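Side-chain contacts in putative uncharacterized protein (Pyrococcus abyssi virus 1, PDB 4HR1), which is of unknown function but forms a helical bundle of a bromodomain-like family, encoded by a virus that infects the archaeon Pyrococcus abyssi: residues Q11-S14 against W15-A19; I88-Q91 against I92-M96. All coordinates share one frame; numbering follows the deposited sequence.

Contact 1. Residues Q11-S14 against W15-A19; sequences QKIS and WLRTA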
ATOM      1  N   GLN A  11      -1.746  -7.523   2.861  1.00 35.94           N
ATOM      2  CA  GLN A  11      -0.337  -7.771   3.178  1.00 36.21           C
ATOM      3  C   GLN A  11       0.512  -8.002   1.931  1.00 41.87           C
ATOM      4  O   GLN A  11       1.626  -7.464   1.831  1.00 43.60           O
ATOM      5  CB  GLN A  11      -0.184  -8.947   4.159  1.00 37.87           C
ATOM      6  CG  GLN A  11      -0.733  -8.705   5.580  1.00 52.66           C
ATOM      7  CD  GLN A  11      -0.244  -7.427   6.230  1.00 83.50           C
ATOM      8  OE1 GLN A  11       0.963  -7.147   6.314  1.00 81.57           O
ATOM      9  NE2 GLN A  11      -1.184  -6.622   6.696  1.00 78.39           N
ATOM     10  N   LYS A  12      -0.030  -8.750   0.963  1.00 37.09           N
ATOM     11  CA  LYS A  12       0.663  -9.047  -0.285  1.00 37.89           C
ATOM     12  C   LYS A  12       0.817  -7.793  -1.151  1.00 41.89           C
ATOM     13  O   LYS A  12       1.901  -7.567  -1.713  1.00 43.10           O
ATOM     14  CB  LYS A  12      -0.044 -10.200  -1.058  1.00 41.79           C
ATOM     15  CG  LYS A  12      -0.002 -11.583  -0.360  1.00 55.06           C
ATOM     16  CD  LYS A  12       1.165 -12.465  -0.848  1.00 68.57           C
ATOM     17  CE  LYS A  12       1.669 -13.446   0.199  1.00 74.81           C
ATOM     18  NZ  LYS A  12       3.037 -13.968  -0.125  1.00 68.63           N
ATOM     19  N   ILE A  13      -0.259  -6.964  -1.251  1.00 36.19           N
ATOM     20  CA  ILE A  13      -0.220  -5.715  -2.034  1.00 34.86           C
ATOM     21  C   ILE A  13       0.771  -4.741  -1.349  1.00 35.60           C
ATOM     22  O   ILE A  13       1.660  -4.208  -2.020  1.00 33.89           O
ATOM     23  CB  ILE A  13      -1.648  -5.092  -2.281  1.00 38.14           C
ATOM     24  CG1 ILE A  13      -2.576  -6.057  -3.087  1.00 37.95           C
ATOM     25  CG2 ILE A  13      -1.542  -3.730  -3.004  1.00 38.54           C
ATOM     26  CD1 ILE A  13      -4.166  -5.871  -2.837  1.00 31.20           C
ATOM     27  N   SER A  14       0.651  -4.567  -0.009  1.00 32.43           N
ATOM     28  CA  SER A  14       1.557  -3.701   0.770  1.00 34.35           C
ATOM     29  C   SER A  14       3.023  -4.082   0.564  1.00 40.40           C
ATOM     30  O   SER A  14       3.809  -3.200   0.217  1.00 40.79           O
ATOM     31  CB  SER A  14       1.199  -3.694   2.252  1.00 39.77           C
ATOM     32  OG  SER A  14      -0.132  -3.236   2.449  1.00 52.89           O
ATOM     33  N   TRP A  15       3.376  -5.396   0.682  1.00 36.14           N
ATOM     34  CA  TRP A  15       4.747  -5.874   0.448  1.00 34.57           C
ATOM     35  C   TRP A  15       5.195  -5.467  -0.927  1.00 38.98           C
ATOM     36  O   TRP A  15       6.287  -4.911  -1.081  1.00 39.40           O
ATOM     37  CB  TRP A  15       4.851  -7.418   0.550  1.00 32.01           C
ATOM     38  CG  TRP A  15       6.262  -7.916   0.692  1.00 30.99           C
ATOM     39  CD1 TRP A  15       6.918  -8.164   1.864  1.00 33.53           C
ATOM     40  CD2 TRP A  15       7.225  -8.120  -0.357  1.00 30.03           C
ATOM     41  NE1 TRP A  15       8.207  -8.571   1.609  1.00 32.54           N
ATOM     42  CE2 TRP A  15       8.426  -8.547   0.255  1.00 33.10           C
ATOM     43  CE3 TRP A  15       7.171  -8.056  -1.767  1.00 30.42           C
ATOM     44  CZ2 TRP A  15       9.568  -8.887  -0.485  1.00 31.35           C
ATOM     45  CZ3 TRP A  15       8.314  -8.360  -2.493  1.00 30.83           C
ATOM     46  CH2 TRP A  15       9.500  -8.751  -1.854  1.00 31.07           C
ATOM     47  N   LEU A  16       4.367  -5.764  -1.934  1.00 36.77           N
ATOM     48  CA  LEU A  16       4.698  -5.471  -3.334  1.00 37.52           C
ATOM     49  C   LEU A  16       4.880  -3.971  -3.611  1.00 42.50           C
ATOM     50  O   LEU A  16       5.817  -3.605  -4.329  1.00 41.46           O
ATOM     51  CB  LEU A  16       3.671  -6.107  -4.279  1.00 37.87           C
ATOM     52  CG  LEU A  16       3.708  -7.634  -4.388  1.00 43.31           C
ATOM     53  CD1 LEU A  16       2.603  -8.125  -5.240  1.00 44.27           C
ATOM     54  CD2 LEU A  16       4.996  -8.116  -4.993  1.00 46.51           C
ATOM     55  N   ARG A  17       4.046  -3.102  -2.978  1.00 40.43           N
ATOM     56  CA  ARG A  17       4.165  -1.644  -3.136  1.00 41.05           C
ATOM     57  C   ARG A  17       5.458  -1.128  -2.496  1.00 44.30           C
ATOM     58  O   ARG A  17       6.221  -0.402  -3.151  1.00 43.78           O
ATOM     59  CB  ARG A  17       2.926  -0.903  -2.611  1.00 42.74           C
ATOM     60  CG  ARG A  17       1.672  -1.186  -3.440  1.00 52.13           C
ATOM     61  CD  ARG A  17       0.813   0.044  -3.606  1.00 60.18           C
ATOM     62  NE  ARG A  17      -0.620  -0.252  -3.495  1.00 63.24           N
ATOM     63  CZ  ARG A  17      -1.426  -0.480  -4.528  1.00 69.85           C
ATOM     64  NH1 ARG A  17      -0.946  -0.484  -5.768  1.00 48.51           N
ATOM     65  NH2 ARG A  17      -2.712  -0.726  -4.329  1.00 53.83           N
ATOM     66  N   THR A  18       5.744  -1.582  -1.254  1.00 39.76           N
ATOM     67  CA  THR A  18       6.950  -1.245  -0.492  1.00 39.54           C
ATOM     68  C   THR A  18       8.201  -1.716  -1.245  1.00 45.40           C
ATOM     69  O   THR A  18       9.213  -0.999  -1.261  1.00 46.09           O
ATOM     70  CB  THR A  18       6.872  -1.815   0.926  1.00 46.73           C
ATOM     71  OG1 THR A  18       5.552  -1.652   1.479  1.00 36.20           O
ATOM     72  CG2 THR A  18       7.930  -1.221   1.853  1.00 47.22           C
ATOM     73  N   ALA A  19       8.107  -2.888  -1.918  1.00 41.54           N
ATOM     74  CA  ALA A  19       9.185  -3.468  -2.726  1.00 41.12           C
ATOM     75  C   ALA A  19       9.470  -2.618  -3.946  1.00 44.82           C
ATOM     76  O   ALA A  19      10.625  -2.497  -4.348  1.00 44.85           O
ATOM     77  CB  ALA A  19       8.822  -4.886  -3.146  1.00 41.79           C
TER
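I13 and R17 lie side by side on helix 5-30, one turn apart, and point the same way. R17 can be followed outward from its backbone. Its CB sits 3.6 Å from I13 O, the carbonyl that R17 N bonds. CG rests on the same oxygen, at 3.3 Å from I13 O. The chain runs back toward the start of the helix from CB on, and bends at chi2 (-142°) and chi3 set the guanidinium beside I13 CG2. NE and CZ both pass I13 CG2, and the tip atom R17 NH2 comes to 3.5 Å from I13 CG2. This methyl lies over one face of the guanidinium, offset toward its rim. The flat group therefore packs on a hydrocarbon, while R17 NH1 makes a salt bridge to D48 on helix 34-63.

T18 adds a polar contact on another side of the helix. Its OG1 is placed beside its own backbone N by chi1 of -41°, and it donates to S14 O at 2.7 Å. The hydroxyl approaches from above the carbonyl plane, 45° out of it. T18 N reaches the same S14 O at 2.9 Å, nearly in line with the C=O bond. Two donors thus grip one oxygen, and the threonine hydroxyl is satisfied within the helix.

L16 CG lies close to a backbone carbonyl, 3.2 Å from K12 O. Its apolar packing is on L85 and I88 of helix 72-98. The i to i+4 backbone bonds are those of an alpha helix, in which a threonine hydroxyl often bonds the carbonyl four residues before it. Here it is helix 5-30 of the helical bundle.

Contact 2. Residues I88-Q91 against I92-M96; sequences IKEQ and IIVEM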
ATOM      1  N   ILE A  88       4.110 -11.656  -9.276  1.00 41.82           N
ATOM      2  CA  ILE A  88       4.642 -10.288  -9.247  1.00 41.04           C
ATOM      3  C   ILE A  88       5.841 -10.231  -8.287  1.00 40.94           C
ATOM      4  O   ILE A  88       6.910  -9.742  -8.677  1.00 39.07           O
ATOM      5  CB  ILE A  88       3.550  -9.204  -8.986  1.00 44.17           C
ATOM      6  CG1 ILE A  88       2.499  -9.186 -10.153  1.00 44.40           C
ATOM      7  CG2 ILE A  88       4.191  -7.820  -8.844  1.00 44.51           C
ATOM      8  CD1 ILE A  88       1.094  -8.657  -9.775  1.00 42.66           C
ATOM      9  N   LYS A  89       5.690 -10.856  -7.095  1.00 35.02           N
ATOM     10  CA  LYS A  89       6.751 -10.946  -6.096  1.00 34.10           C
ATOM     11  C   LYS A  89       8.015 -11.558  -6.716  1.00 38.77           C
ATOM     12  O   LYS A  89       9.090 -10.974  -6.596  1.00 36.51           O
ATOM     13  CB  LYS A  89       6.265 -11.706  -4.851  1.00 34.96           C
ATOM     14  CG  LYS A  89       7.232 -11.659  -3.675  1.00 37.80           C
ATOM     15  CD  LYS A  89       6.559 -12.057  -2.371  1.00 40.00           C
ATOM     16  CE  LYS A  89       7.481 -11.808  -1.193  1.00 39.77           C
ATOM     17  NZ  LYS A  89       6.787 -11.960   0.118  1.00 44.66           N
ATOM     18  N   GLU A  90       7.849 -12.673  -7.459  1.00 37.75           N
ATOM     19  CA  GLU A  90       8.918 -13.392  -8.150  1.00 38.66           C
ATOM     20  C   GLU A  90       9.641 -12.465  -9.113  1.00 43.38           C
ATOM     21  O   GLU A  90      10.866 -12.380  -9.076  1.00 42.24           O
ATOM     22  CB  GLU A  90       8.318 -14.610  -8.891  1.00 40.53           C
ATOM     23  CG  GLU A  90       9.285 -15.740  -9.203  1.00 49.65           C
ATOM     24  CD  GLU A  90       9.955 -15.740 -10.564  1.00 78.23           C
ATOM     25  OE1 GLU A  90      10.592 -16.765 -10.898  1.00 83.54           O
ATOM     26  OE2 GLU A  90       9.854 -14.730 -11.298  1.00 80.55           O
ATOM     27  N   GLN A  91       8.879 -11.728  -9.943  1.00 42.33           N
ATOM     28  CA  GLN A  91       9.439 -10.790 -10.920  1.00 42.65           C
ATOM     29  C   GLN A  91      10.122  -9.587 -10.252  1.00 47.25           C
ATOM     30  O   GLN A  91      11.068  -9.030 -10.822  1.00 47.68           O
ATOM     31  CB  GLN A  91       8.380 -10.338 -11.929  1.00 44.34           C
ATOM     32  CG  GLN A  91       7.788 -11.437 -12.807  1.00 64.13           C
ATOM     33  CD  GLN A  91       6.865 -10.845 -13.849  1.00 92.30           C
ATOM     34  OE1 GLN A  91       7.232 -10.683 -15.022  1.00 92.69           O
ATOM     35  NE2 GLN A  91       5.660 -10.465 -13.441  1.00 80.00           N
ATOM     36  N   ILE A  92       9.664  -9.200  -9.044  1.00 43.54           N
ATOM     37  CA  ILE A  92      10.267  -8.119  -8.251  1.00 43.35           C
ATOM     38  C   ILE A  92      11.689  -8.540  -7.797  1.00 46.12           C
ATOM     39  O   ILE A  92      12.650  -7.786  -8.028  1.00 45.03           O
ATOM     40  CB  ILE A  92       9.345  -7.707  -7.050  1.00 46.86           C
ATOM     41  CG1 ILE A  92       8.059  -6.923  -7.491  1.00 47.59           C
ATOM     42  CG2 ILE A  92      10.107  -6.987  -5.926  1.00 48.45           C
ATOM     43  CD1 ILE A  92       8.255  -5.724  -8.419  1.00 55.21           C
ATOM     44  N   ILE A  93      11.802  -9.746  -7.152  1.00 40.82           N
ATOM     45  CA  ILE A  93      13.042 -10.316  -6.617  1.00 40.18           C
ATOM     46  C   ILE A  93      14.039 -10.512  -7.757  1.00 46.46           C
ATOM     47  O   ILE A  93      15.204 -10.109  -7.652  1.00 46.27           O
ATOM     48  CB  ILE A  93      12.761 -11.605  -5.789  1.00 42.42           C
ATOM     49  CG1 ILE A  93      11.838 -11.302  -4.587  1.00 42.09           C
ATOM     50  CG2 ILE A  93      14.067 -12.267  -5.325  1.00 42.39           C
ATOM     51  CD1 ILE A  93      10.982 -12.427  -4.117  1.00 47.99           C
ATOM     52  N   VAL A  94      13.544 -11.043  -8.881  1.00 44.06           N
ATOM     53  CA  VAL A  94      14.323 -11.232 -10.102  1.00 44.41           C
ATOM     54  C   VAL A  94      14.875  -9.882 -10.599  1.00 48.00           C
ATOM     55  O   VAL A  94      16.042  -9.812 -10.977  1.00 48.65           O
ATOM     56  CB  VAL A  94      13.471 -11.987 -11.165  1.00 48.62           C
ATOM     57  CG1 VAL A  94      14.090 -11.909 -12.558  1.00 48.25           C
ATOM     58  CG2 VAL A  94      13.269 -13.446 -10.750  1.00 48.52           C
ATOM     59  N   GLU A  95      14.047  -8.815 -10.566  1.00 44.16           N
ATOM     60  CA  GLU A  95      14.439  -7.464 -10.970  1.00 44.06           C
ATOM     61  C   GLU A  95      15.505  -6.910 -10.049  1.00 46.54           C
ATOM     62  O   GLU A  95      16.513  -6.394 -10.545  1.00 45.37           O
ATOM     63  CB  GLU A  95      13.226  -6.509 -11.060  1.00 45.64           C
ATOM     64  CG  GLU A  95      13.554  -5.098 -11.545  1.00 54.58           C
ATOM     65  CD  GLU A  95      14.067  -4.941 -12.967  1.00 76.58           C
ATOM     66  OE1 GLU A  95      14.054  -5.939 -13.727  1.00 56.88           O
ATOM     67  OE2 GLU A  95      14.463  -3.808 -13.331  1.00 75.33           O
ATOM     68  N   MET A  96      15.287  -7.024  -8.712  1.00 43.21           N
ATOM     69  CA  MET A  96      16.233  -6.591  -7.676  1.00 42.46           C
ATOM     70  C   MET A  96      17.610  -7.191  -8.009  1.00 53.03           C
ATOM     71  O   MET A  96      18.558  -6.442  -8.235  1.00 53.82           O
ATOM     72  CB  MET A  96      15.777  -7.063  -6.273  1.00 42.95           C
ATOM     73  CG  MET A  96      14.689  -6.236  -5.654  1.00 43.17           C
ATOM     74  SD  MET A  96      14.126  -6.998  -4.121  1.00 43.82           S
ATOM     75  CE  MET A  96      13.165  -5.746  -3.518  1.00 40.00           C
TER
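With chi1 of -157°, E90 CG lies opposite the backbone N, and a bend at chi2 (-94°) swings the carboxylate toward V94, one turn on. V94 CG2 stands beside its own backbone N and faces back to E90. E90 OE2 touches V94 CG2 at 3.7 Å. This is a van der Waals contact of a carboxylate oxygen with a methyl. The same methyl packs more closely on the backbone, with V94 CG2 3.1 Å from E90 O.

K89 and I93 meet through their aliphatic parts. I93 CD1 lies 3.9 Å from K89 CG, near the base of an extended lysine chain, and it also rests on K89 O. The K89 chain runs on to W15 of helix 5-30, where it makes a cation-pi contact.

I88 and I92 form the buried apolar pair. Their side chains run at a slant to each other, and I88 CG2 is 4.2 Å from I92 CG1. I92 CG1 lies nearer the backbone, at 3.3 Å from I88 O. Under these pairs, I92, I93, V94 and E95 each donate a backbone N-H to the carbonyl four residues before.

E95 is buried, and its OE1 is paired with R98 in a salt bridge. Within the bundle, I88 packs on V47 of helix 34-63, E95 on L23 and M27 of helix 5-30, and M96 on I111 and L115 of helix 109-119.

Contact 1 comes first along the chain, on helix 5-30, and contact 2 follows on helix 72-98. Their centres are about 12 Å apart, and the two helices touch directly there. L16 CD2 packs on K89 CA at 3.5 Å, and A19 CB meets I92 CG2 at 3.7 Å. K12 and K89 bring their amino groups close together, but K12 also has E86 as a salt-bridge partner. Helix 34-63 packs against both contacts, and so does helix 109-119. Both contacts belong to the one bromodomain-like family region, on helices that pack together in the helical bundle. Contact 1 also reaches the other chain of the assembly, whereas contact 2 does not.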